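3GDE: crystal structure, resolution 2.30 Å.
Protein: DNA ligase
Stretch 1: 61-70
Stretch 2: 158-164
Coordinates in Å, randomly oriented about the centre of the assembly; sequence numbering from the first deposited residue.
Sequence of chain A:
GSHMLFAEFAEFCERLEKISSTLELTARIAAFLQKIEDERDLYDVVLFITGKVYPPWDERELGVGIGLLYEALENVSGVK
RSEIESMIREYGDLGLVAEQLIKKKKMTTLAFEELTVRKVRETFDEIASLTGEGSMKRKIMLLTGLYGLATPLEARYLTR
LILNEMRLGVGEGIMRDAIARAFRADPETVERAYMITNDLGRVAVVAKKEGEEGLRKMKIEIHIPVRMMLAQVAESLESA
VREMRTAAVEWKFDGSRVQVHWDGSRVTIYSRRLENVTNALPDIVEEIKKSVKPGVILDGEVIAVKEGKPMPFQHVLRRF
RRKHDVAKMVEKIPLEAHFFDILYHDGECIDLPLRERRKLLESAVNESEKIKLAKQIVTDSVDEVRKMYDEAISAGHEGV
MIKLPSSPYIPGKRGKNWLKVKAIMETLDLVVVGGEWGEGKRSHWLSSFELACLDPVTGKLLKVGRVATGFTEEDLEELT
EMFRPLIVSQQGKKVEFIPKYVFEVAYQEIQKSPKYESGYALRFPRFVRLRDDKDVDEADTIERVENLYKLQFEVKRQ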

# COMPACT_ATOMS: atom_id res chain seq x y z
N GLU A 61 -7.25 -12.14 0.17
CA GLU A 61 -6.33 -11.90 1.29
C GLU A 61 -6.17 -13.23 2.02
O GLU A 61 -7.16 -13.97 2.15
N LEU A 62 -4.97 -13.53 2.52
CA LEU A 62 -4.76 -14.72 3.36
C LEU A 62 -5.62 -14.71 4.63
O LEU A 62 -6.25 -15.71 4.96
N GLY A 63 -5.64 -13.57 5.33
CA GLY A 63 -6.41 -13.44 6.56
C GLY A 63 -5.84 -14.29 7.68
O GLY A 63 -6.59 -14.85 8.50
N VAL A 64 -4.52 -14.40 7.70
CA VAL A 64 -3.82 -15.15 8.72
C VAL A 64 -3.03 -14.19 9.62
O VAL A 64 -2.03 -13.59 9.20
N GLY A 65 -3.51 -14.05 10.86
CA GLY A 65 -2.82 -13.26 11.88
C GLY A 65 -1.79 -14.09 12.62
O GLY A 65 -1.83 -15.34 12.58
N ILE A 66 -0.88 -13.40 13.31
CA ILE A 66 0.19 -14.06 14.05
C ILE A 66 -0.32 -15.14 15.05
O ILE A 66 0.38 -16.12 15.32
N GLY A 67 -1.52 -14.93 15.59
CA GLY A 67 -2.15 -15.89 16.50
C GLY A 67 -2.40 -17.25 15.88
O GLY A 67 -2.22 -18.28 16.53
N LEU A 68 -2.82 -17.27 14.61
CA LEU A 68 -2.96 -18.51 13.85
C LEU A 68 -1.63 -19.21 13.64
O LEU A 68 -1.55 -20.44 13.70
N LEU A 69 -0.57 -18.42 13.41
CA LEU A 69 0.78 -18.96 13.28
C LEU A 69 1.26 -19.63 14.57
O LEU A 69 1.86 -20.72 14.52
N TYR A 70 1.01 -18.99 15.71
CA TYR A 70 1.34 -19.55 17.02
C TYR A 70 0.71 -20.93 17.25
O TYR A 70 1.41 -21.87 17.63
N LEU A 158 8.34 -18.97 4.99
CA LEU A 158 6.88 -19.14 4.95
C LEU A 158 6.25 -18.22 5.97
O LEU A 158 5.25 -17.54 5.69
N THR A 159 6.84 -18.20 7.15
CA THR A 159 6.36 -17.39 8.26
C THR A 159 6.52 -15.90 7.93
O THR A 159 5.58 -15.13 8.10
N ARG A 160 7.69 -15.53 7.44
CA ARG A 160 7.98 -14.13 7.09
C ARG A 160 7.10 -13.64 5.94
O ARG A 160 6.71 -12.47 5.91
N LEU A 161 6.79 -14.55 5.02
CA LEU A 161 5.93 -14.27 3.88
C LEU A 161 4.50 -13.96 4.34
O LEU A 161 3.95 -12.93 3.96
N ILE A 162 3.93 -14.83 5.16
CA ILE A 162 2.61 -14.61 5.78
C ILE A 162 2.54 -13.29 6.57
O ILE A 162 1.53 -12.60 6.57
N LEU A 163 3.64 -12.95 7.25
CA LEU A 163 3.75 -11.70 8.01
C LEU A 163 4.16 -10.51 7.14
O LEU A 163 4.28 -9.39 7.64
N ASN A 164 4.37 -10.76 5.84
CA ASN A 164 4.69 -9.73 4.85
C ASN A 164 5.99 -8.92 5.05
O ASN A 164 6.16 -7.88 4.41

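The two stretches of this DNA ligase chain meet through apolar side chains. No hydrogen bond crosses between them. The touching residues lie at least 90 positions apart in sequence, so this is a tertiary contact. It is modest in size, burying 308 Å² with both sides summed. The backbones stay well separated: the CA atoms of Val 64 and Ile 162 are 7.1 Å apart, those of Ile 66 and Leu 163 are 7.4 Å apart, and those of Leu 69 and Thr 159 are 7.7 Å apart. Side chains fill this gap.

Ile 162 is the centre of the apolar contact. Its CA-to-CB bond points toward stretch 1, and its rotamer is m at chi1 and t at chi2. It has 86 Å² covered, the largest share of any residue here. Three side chains of stretch 1 reach it, each at a different atom in the closest approach. Leu 62 CD1 lies 3.8 Å from Ile 162 CG1. Val 64 CG1 lies 3.7 Å from Ile 162 CG2. Leu 69 CD1 lies 3.9 Å from Ile 162 CD1. These are ordinary van der Waals distances.

The three partners all point toward stretch 2. Val 64 is in the t rotamer. Leu 62 has chi1 at -91°, between wells, and chi2 at t. Leu 69 is off-well at both angles, with chi1 at -98° and chi2 at 33°. Leu 69 CD2 lies 3.9 Å from Leu 163 CG and 4.1 Å from Thr 159 CG2, and it also lies 4.0 Å from Ile 162 CG2. Leu 69 therefore bridges three residues of stretch 2, with 71 Å² covered.

Leu 163 completes the apolar group. Its CA-to-CB bond points sideways, but the m, t rotamer brings the end of the side chain nearer to stretch 1. Besides Leu 69, it meets Ile 66, with Leu 163 CD2 4.3 Å from Ile 66 CB. Ile 66 also points sideways and is t at both chi angles. This is a looser contact than those around Ile 162.

Polar groups play little part across the gap. Thr 159, in the m rotamer, offers its methyl CG2 to Leu 69, while its OG1 is hydrogen-bonded elsewhere in the structure. Arg 160 points away from stretch 1.

Backbone hydrogen bonds shape each side separately. In stretch 1, Gly 65 is the N-cap of the helix that starts at Ile 66, and Tyr 70 N donates to Ile 66 O at 3.0 Å. In stretch 2, Leu 163 N donates to Thr 159 O at 3.0 Å, and Asn 164 N donates to Leu 161 O at 2.9 Å. Asn 164 has positive phi and closes the helix in a Schellman motif.

The glycines of stretch 1 take no part in the packing. Gly 63 has a positive phi, which by itself favours glycine.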

# COMPACT_ATOMS: atom_id res chain seq x y z
CB GLU A 61 -6.95 -10.92 2.28
CG GLU A 61 -6.70 -9.45 2.04
CD GLU A 61 -7.30 -8.58 3.15
OE1 GLU A 61 -8.55 -8.41 3.15
OE2 GLU A 61 -6.53 -8.09 4.02
CB LEU A 62 -3.28 -14.89 3.76
CG LEU A 62 -2.28 -15.72 2.94
CD1 LEU A 62 -1.01 -15.97 3.78
CD2 LEU A 62 -2.86 -17.03 2.38
CB VAL A 64 -2.89 -16.23 8.09
CG1 VAL A 64 -2.04 -16.90 9.13
CG2 VAL A 64 -3.73 -17.27 7.36
CB ILE A 66 1.14 -13.03 14.74
CG1 ILE A 66 2.47 -13.71 15.11
CG2 ILE A 66 0.47 -12.32 15.94
CD1 ILE A 66 3.56 -12.78 15.54
CB LEU A 68 -3.63 -18.26 12.49
CG LEU A 68 -5.15 -18.25 12.45
CD1 LEU A 68 -5.72 -17.17 13.35
CD2 LEU A 68 -5.64 -18.07 11.03
CB LEU A 69 1.77 -17.87 12.85
CG LEU A 69 2.18 -17.74 11.38
CD1 LEU A 69 1.04 -18.13 10.44
CD2 LEU A 69 2.67 -16.35 11.07
CB TYR A 70 0.94 -18.59 18.14
CG TYR A 70 1.94 -17.49 18.40
CD1 TYR A 70 1.56 -16.15 18.33
CD2 TYR A 70 3.26 -17.78 18.70
CE1 TYR A 70 2.47 -15.12 18.56
CE2 TYR A 70 4.18 -16.77 18.93
CZ TYR A 70 3.78 -15.45 18.87
OH TYR A 70 4.69 -14.46 19.10
CB LEU A 158 6.50 -20.59 5.27
CG LEU A 158 5.86 -21.53 4.23
CD1 LEU A 158 5.90 -21.00 2.80
CD2 LEU A 158 6.44 -22.95 4.30
CB THR A 159 7.12 -17.77 9.56
OG1 THR A 159 6.88 -19.15 9.87
CG2 THR A 159 6.69 -16.90 10.75
CB ARG A 160 9.46 -13.95 6.77
CG ARG A 160 10.35 -14.04 8.00
CD ARG A 160 11.73 -13.49 7.72
NE ARG A 160 12.67 -13.80 8.79
CZ ARG A 160 13.99 -13.62 8.68
NH1 ARG A 160 14.49 -13.14 7.55
NH2 ARG A 160 14.80 -13.92 9.68
CB LEU A 161 5.97 -15.44 2.88
CG LEU A 161 5.14 -15.43 1.59
CD1 LEU A 161 5.30 -14.13 0.79
CD2 LEU A 161 5.52 -16.64 0.72
CB ILE A 162 2.21 -15.80 6.69
CG1 ILE A 162 1.99 -17.07 5.86
CG2 ILE A 162 0.94 -15.46 7.54
CD1 ILE A 162 2.01 -18.34 6.67
CB LEU A 163 4.73 -11.88 9.18
CG LEU A 163 4.25 -12.86 10.26
CD1 LEU A 163 5.32 -13.12 11.30
CD2 LEU A 163 2.96 -12.39 10.90
CB ASN A 164 3.49 -8.78 4.61
CG ASN A 164 2.19 -9.52 4.22
OD1 ASN A 164 1.11 -9.16 4.69
ND2 ASN A 164 2.30 -10.57 3.38